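Local coordinates for ChiX (Serratia marcescens, PDB 5OPZ), which is a zinc-dependent L-Ala D-Glu endopeptidase that hydrolyses peptidoglycan and is required for chitinase secretion, at residues A[75-80]-A[125-130]; A[69-74]-A[130-135]. One frame throughout, in Å; residues are numbered along the deposited sequence. Where two conformers were deposited one is given.

Contact 1 of 2, residues A[75-80]-A[125-130]; sequences GHAVDV and GPHFQL. With ZN (zinc ion), chain C.
Pro126 O accepts from Val80 N (2.9 Å), opening the pairing, while Pro126 CB rests against Val80 O. At His127, facing Asp79 in a non-hydrogen-bonded pair, CG lies anti to the backbone N (chi1 -177°), and the ring turns ND1 to the zinc ion at 2.0 Å. Asp79 OD1 binds the same ion at 2.0 Å, coming to the edge of the imidazole with its carboxylate plane 68° from the ring. The 3.2 Å between Asp79 OD1 and His127 ND1 reflects this shared metal and is no hydrogen bond. Phe128 exchanges two backbone bonds with Val78, N to O and O to N, and its CE1 meets Val80 CG2 at 3.8 Å, the methyl lying in the plane of the ring at its edge. Gln129 pairs with Ala77, and its OE1 accepts a hydrogen bond from His127 NE2 at 2.7 Å; with the ND1–zinc bond, this second-shell bond helps to set the rotation of the imidazole. Leu130 N finally donates to His76 O, with Leu130 CD1 near His76 CD2. Running antiparallel at 162°, the strands present Asp79 and His127 on one face and Val78 and Phe128 on the other, as expected of the central sheet of an MD-clan zinc peptidase, whose third ligand here is His72.

Contact 2 of 2, residues A[69-74]-A[130-135]; sequences RSRHLT and LTFRDY. With ZN (zinc ion), chain C.
Arg71 and Arg69 hold the Phe132 ring between them in a cation-pi sandwich, which joins the loop carrying the zinc ligand His72 to the turn after strand 127-130. Stacking supplies one part of the contact. The guanidinium of Arg69 is almost parallel to the Phe132 ring, the planes 3° apart, and the two side chains approach tip to tip; Arg69 NH2 sits over the centre of the ring. On the opposite face the Arg71 and Phe132 side chains slide past each other in opposite directions, with Arg71 NE displaced toward the rim and 3.4 Å from Phe132 CE1. This second stack is less flat, with 23° between the planes, yet Arg71 CZ is still 3.9 Å from the centroid of the Phe132 ring. The aliphatic part of Arg71 adds a CH-pi contact: the bend at chi2 (-109°) puts CD over the Phe132 ring, 3.8 Å from the same centroid.

Local turns shape both backbones. Ser70 OG accepts from His72 N in an ST turn, and Thr131 OG1 accepts from Asp134 N in an ST motif.

Hydrogen bonding to backbone carbonyls uses the edge of the Arg71 guanidinium, which probably helps to offset its positive charge. Arg71 NH1 donates to Leu130 O at 3.0 Å, approaching from above the carbonyl plane although the oxygen itself lies near the guanidinium plane. Tyr135 O is gripped end-on by both terminal nitrogens: Arg71 NH1 reaches Tyr135 O at 2.9 Å, and Arg71 NH2 reaches Tyr135 O at 2.8 Å, nearly along the C=O axis.

The two contacts share Leu130, the last residue of segment 125-130 and the first of segment 130-135. Along the chain, contact 1 is nested within the loop that contact 2 closes, and their centres lie about 10 Å apart. A probable hydrogen bond from His76 N to Arg71 O (2.9 Å) joins them directly. The zinc ion completes the connection, since His72 NE2 of segment 69-74 binds it at 2.1 Å, beside the two ligands from contact 1; His72 NE2 is 3.1 Å from Asp79 OD1 and 3.3 Å from His127 ND1. Contact 2 thus ties the His72 loop to the chain just beyond strand 127-130, which carries His127.

Contact 1 of 2, residues A[75-80]-A[125-130]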
loop_
_atom_site.group_PDB
_atom_site.type_symbol
_atom_site.label_atom_id
_atom_site.label_comp_id
_atom_site.label_asym_id
_atom_site.label_seq_id
_atom_site.Cartn_x
_atom_site.Cartn_y
_atom_site.Cartn_z
ATOM N N GLY A 75 0.723 -11.296 4.569
ATOM C CA GLY A 75 1.723 -10.265 4.665
ATOM C C GLY A 75 2.236 -9.718 3.356
ATOM O O GLY A 75 3.202 -8.976 3.345
ATOM N N HIS A 76 1.608 -10.072 2.228
ATOM C CA HIS A 76 2.147 -9.733 0.913
ATOM C C HIS A 76 1.495 -8.487 0.270
ATOM O O HIS A 76 1.772 -8.228 -0.927
ATOM C CB HIS A 76 2.091 -10.922 -0.036
ATOM C CG HIS A 76 2.922 -12.085 0.396
ATOM N ND1 HIS A 76 2.465 -13.034 1.282
ATOM C CD2 HIS A 76 4.166 -12.478 0.031
ATOM C CE1 HIS A 76 3.394 -13.956 1.440
ATOM N NE2 HIS A 76 4.440 -13.635 0.710
ATOM N N ALA A 77 0.671 -7.736 1.004
ATOM C CA ALA A 77 0.023 -6.576 0.410
ATOM C C ALA A 77 -0.194 -5.486 1.421
ATOM O O ALA A 77 -0.284 -5.723 2.616
ATOM C CB ALA A 77 -1.304 -7.001 -0.190
ATOM N N VAL A 78 -0.267 -4.263 0.920
ATOM C CA VAL A 78 -0.667 -3.090 1.691
ATOM C C VAL A 78 -1.676 -2.297 0.875
ATOM O O VAL A 78 -1.604 -2.265 -0.361
ATOM C CB VAL A 78 0.528 -2.181 2.069
ATOM C CG1 VAL A 78 1.488 -2.943 2.977
ATOM C CG2 VAL A 78 1.243 -1.672 0.851
ATOM N N ASP A 79 -2.581 -1.629 1.602
ATOM C CA ASP A 79 -3.375 -0.523 1.062
ATOM C C ASP A 79 -2.868 0.771 1.674
ATOM O O ASP A 79 -2.733 0.847 2.876
ATOM C CB ASP A 79 -4.836 -0.742 1.391
ATOM C CG ASP A 79 -5.472 -1.882 0.644
ATOM O OD1 ASP A 79 -4.878 -2.476 -0.243
ATOM O OD2 ASP A 79 -6.618 -2.210 0.946
ATOM N N VAL A 80 -2.554 1.715 0.814
ATOM C CA VAL A 80 -2.099 3.010 1.251
ATOM C C VAL A 80 -3.261 4.000 1.218
ATOM O O VAL A 80 -4.251 3.812 0.537
ATOM C CB VAL A 80 -0.933 3.577 0.411
ATOM C CG1 VAL A 80 0.236 2.598 0.391
ATOM C CG2 VAL A 80 -1.353 3.890 -1.006
ATOM N N GLY A 125 -6.579 2.664 -6.574
ATOM C CA GLY A 125 -5.303 3.216 -6.242
ATOM C C GLY A 125 -4.593 2.702 -5.010
ATOM O O GLY A 125 -3.394 2.743 -5.020
ATOM N N PRO A 126 -5.287 2.320 -3.925
ATOM C CA PRO A 126 -4.549 2.004 -2.687
ATOM C C PRO A 126 -3.694 0.734 -2.657
ATOM O O PRO A 126 -2.769 0.717 -1.848
ATOM C CB PRO A 126 -5.656 1.858 -1.657
ATOM C CG PRO A 126 -6.705 2.805 -2.157
ATOM C CD PRO A 126 -6.706 2.640 -3.646
ATOM N N HIS A 127 -3.973 -0.272 -3.483
ATOM C CA HIS A 127 -3.438 -1.599 -3.282
ATOM C C HIS A 127 -2.123 -1.812 -3.948
ATOM O O HIS A 127 -1.972 -1.563 -5.134
ATOM C CB HIS A 127 -4.475 -2.593 -3.812
ATOM C CG HIS A 127 -4.114 -4.037 -3.606
ATOM N ND1 HIS A 127 -4.377 -4.723 -2.448
ATOM C CD2 HIS A 127 -3.343 -4.854 -4.346
ATOM C CE1 HIS A 127 -3.895 -5.941 -2.519
ATOM N NE2 HIS A 127 -3.232 -6.028 -3.652
ATOM N N PHE A 128 -1.163 -2.318 -3.169
ATOM C CA PHE A 128 0.132 -2.763 -3.701
ATOM C C PHE A 128 0.422 -4.187 -3.168
ATOM O O PHE A 128 0.115 -4.456 -1.988
ATOM C CB PHE A 128 1.274 -1.855 -3.300
ATOM C CG PHE A 128 1.175 -0.477 -3.843
ATOM C CD1 PHE A 128 0.399 0.492 -3.242
ATOM C CD2 PHE A 128 1.726 -0.194 -5.056
ATOM C CE1 PHE A 128 0.338 1.779 -3.745
ATOM C CE2 PHE A 128 1.716 1.084 -5.563
ATOM C CZ PHE A 128 0.984 2.065 -4.927
ATOM N N GLN A 129 1.055 -5.041 -3.973
ATOM C CA GLN A 129 1.373 -6.396 -3.484
ATOM C C GLN A 129 2.635 -6.919 -4.117
ATOM O O GLN A 129 2.976 -6.591 -5.244
ATOM C CB GLN A 129 0.218 -7.392 -3.693
ATOM C CG GLN A 129 -0.113 -7.633 -5.154
ATOM C CD GLN A 129 -1.258 -8.547 -5.324
ATOM O OE1 GLN A 129 -2.306 -8.386 -4.709
ATOM N NE2 GLN A 129 -1.060 -9.588 -6.128
ATOM N N LEU A 130 3.256 -7.838 -3.377
ATOM C CA LEU A 130 4.269 -8.698 -3.970
ATOM C C LEU A 130 3.591 -9.739 -4.870
ATOM O O LEU A 130 2.450 -10.137 -4.623
ATOM C CB LEU A 130 5.047 -9.440 -2.889
ATOM C CG LEU A 130 5.828 -8.530 -1.912
ATOM C CD1 LEU A 130 6.431 -9.332 -0.781
ATOM C CD2 LEU A 130 6.911 -7.732 -2.638
HETATM ZN ZN ZN C . -5.505 -4.285 -0.792
#

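Contact 2 of 2, residues A[69-74]-A[130-135]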
loop_
_atom_site.group_PDB
_atom_site.type_symbol
_atom_site.label_atom_id
_atom_site.label_comp_id
_atom_site.label_asym_id
_atom_site.label_seq_id
_atom_site.Cartn_x
_atom_site.Cartn_y
_atom_site.Cartn_z
ATOM N N ARG A 69 -8.735 -16.216 -0.415
ATOM C CA ARG A 69 -7.318 -16.085 -0.700
ATOM C C ARG A 69 -7.040 -14.612 -0.975
ATOM O O ARG A 69 -7.590 -14.004 -1.898
ATOM C CB ARG A 69 -6.942 -16.955 -1.896
ATOM C CG ARG A 69 -5.447 -16.993 -2.238
ATOM C CD ARG A 69 -5.230 -18.054 -3.345
ATOM N NE ARG A 69 -4.477 -17.659 -4.544
ATOM C CZ ARG A 69 -3.288 -18.127 -4.932
ATOM N NH1 ARG A 69 -2.578 -18.981 -4.190
ATOM N NH2 ARG A 69 -2.766 -17.704 -6.087
ATOM N N SER A 70 -6.259 -14.006 -0.118
ATOM C CA SER A 70 -5.846 -12.605 -0.300
ATOM C C SER A 70 -4.392 -12.476 0.061
ATOM O O SER A 70 -3.948 -13.017 1.089
ATOM C CB SER A 70 -6.639 -11.668 0.603
ATOM O OG SER A 70 -6.045 -10.387 0.709
ATOM N N ARG A 71 -3.675 -11.688 -0.711
ATOM C CA ARG A 71 -2.289 -11.383 -0.378
ATOM C C ARG A 71 -2.194 -10.640 0.949
ATOM O O ARG A 71 -1.171 -10.656 1.596
ATOM C CB ARG A 71 -1.650 -10.598 -1.497
ATOM C CG ARG A 71 -1.555 -11.315 -2.838
ATOM C CD ARG A 71 -0.127 -11.706 -3.189
ATOM N NE ARG A 71 0.325 -12.826 -2.390
ATOM C CZ ARG A 71 1.512 -13.373 -2.521
ATOM N NH1 ARG A 71 2.409 -12.841 -3.341
ATOM N NH2 ARG A 71 1.802 -14.475 -1.858
ATOM N N HIS A 72 -3.269 -9.974 1.396
ATOM C CA HIS A 72 -3.188 -9.324 2.685
ATOM C C HIS A 72 -3.112 -10.257 3.870
ATOM O O HIS A 72 -2.624 -9.860 4.915
ATOM C CB HIS A 72 -4.387 -8.410 2.922
ATOM C CG HIS A 72 -4.378 -7.124 2.156
ATOM N ND1 HIS A 72 -3.766 -5.981 2.624
ATOM C CD2 HIS A 72 -4.946 -6.771 0.973
ATOM C CE1 HIS A 72 -3.926 -4.992 1.770
ATOM N NE2 HIS A 72 -4.649 -5.438 0.765
ATOM N N LEU A 73 -3.645 -11.475 3.714
ATOM C CA LEU A 73 -3.656 -12.403 4.811
ATOM C C LEU A 73 -2.299 -12.911 5.222
ATOM O O LEU A 73 -2.099 -13.246 6.378
ATOM C CB LEU A 73 -4.519 -13.627 4.457
ATOM C CG LEU A 73 -6.025 -13.384 4.369
ATOM C CD1 LEU A 73 -6.741 -14.630 3.916
ATOM C CD2 LEU A 73 -6.566 -12.964 5.696
ATOM N N THR A 74 -1.390 -12.980 4.256
ATOM C CA THR A 74 -0.100 -13.621 4.433
ATOM C C THR A 74 1.034 -12.590 4.586
ATOM O O THR A 74 2.167 -12.965 4.746
ATOM C CB THR A 74 0.163 -14.522 3.222
ATOM O OG1 THR A 74 -0.030 -13.743 2.031
ATOM C CG2 THR A 74 -0.741 -15.739 3.200
ATOM N N LEU A 130 3.256 -7.838 -3.377
ATOM C CA LEU A 130 4.269 -8.698 -3.970
ATOM C C LEU A 130 3.591 -9.739 -4.870
ATOM O O LEU A 130 2.450 -10.137 -4.623
ATOM C CB LEU A 130 5.047 -9.440 -2.889
ATOM C CG LEU A 130 5.828 -8.530 -1.912
ATOM C CD1 LEU A 130 6.431 -9.332 -0.781
ATOM C CD2 LEU A 130 6.911 -7.732 -2.638
ATOM N N THR A 131 4.259 -10.156 -5.940
ATOM C CA THR A 131 3.622 -11.077 -6.887
ATOM C C THR A 131 3.592 -12.494 -6.343
ATOM O O THR A 131 4.491 -12.905 -5.598
ATOM C CB THR A 131 4.253 -11.126 -8.292
ATOM O OG1 THR A 131 5.521 -11.735 -8.262
ATOM C CG2 THR A 131 4.412 -9.812 -8.883
ATOM N N PHE A 132 2.569 -13.232 -6.769
ATOM C CA PHE A 132 2.524 -14.674 -6.506
ATOM C C PHE A 132 3.687 -15.426 -7.136
ATOM O O PHE A 132 4.188 -16.383 -6.523
ATOM C CB PHE A 132 1.202 -15.265 -6.969
ATOM C CG PHE A 132 0.064 -15.048 -6.006
ATOM C CD1 PHE A 132 -0.002 -15.712 -4.786
ATOM C CD2 PHE A 132 -0.975 -14.190 -6.325
ATOM C CE1 PHE A 132 -1.083 -15.545 -3.907
ATOM C CE2 PHE A 132 -2.067 -14.019 -5.463
ATOM C CZ PHE A 132 -2.087 -14.669 -4.232
ATOM N N ARG A 133 4.112 -15.014 -8.336
ATOM C CA ARG A 133 5.237 -15.689 -9.003
ATOM C C ARG A 133 6.545 -15.556 -8.210
ATOM O O ARG A 133 7.269 -16.540 -7.993
ATOM C CB ARG A 133 5.447 -15.208 -10.438
ATOM C CG ARG A 133 4.274 -15.532 -11.371
ATOM C CD ARG A 133 4.320 -14.673 -12.633
ATOM N NE ARG A 133 3.245 -14.931 -13.613
ATOM C CZ ARG A 133 3.080 -16.031 -14.353
ATOM N NH1 ARG A 133 2.053 -16.079 -15.194
ATOM N NH2 ARG A 133 3.881 -17.085 -14.270
ATOM N N ASP A 134 6.810 -14.365 -7.685
ATOM C CA ASP A 134 8.064 -14.154 -6.971
ATOM C C ASP A 134 8.018 -14.602 -5.548
ATOM O O ASP A 134 9.061 -14.971 -4.981
ATOM C CB ASP A 134 8.473 -12.682 -6.953
ATOM C CG ASP A 134 8.769 -12.126 -8.303
ATOM O OD1 ASP A 134 9.322 -12.857 -9.167
ATOM O OD2 ASP A 134 8.468 -10.910 -8.500
ATOM N N TYR A 135 6.843 -14.468 -4.937
ATOM C CA TYR A 135 6.610 -14.675 -3.530
ATOM C C TYR A 135 5.385 -15.567 -3.375
ATOM O O TYR A 135 4.314 -15.043 -3.063
ATOM C CB TYR A 135 6.409 -13.328 -2.811
ATOM C CG TYR A 135 7.655 -12.508 -2.718
ATOM C CD1 TYR A 135 8.025 -11.633 -3.748
ATOM C CD2 TYR A 135 8.491 -12.606 -1.610
ATOM C CE1 TYR A 135 9.183 -10.892 -3.667
ATOM C CE2 TYR A 135 9.664 -11.876 -1.540
ATOM C CZ TYR A 135 10.001 -10.998 -2.551
ATOM O OH TYR A 135 11.187 -10.277 -2.561
HETATM ZN ZN ZN C . -5.505 -4.285 -0.792
#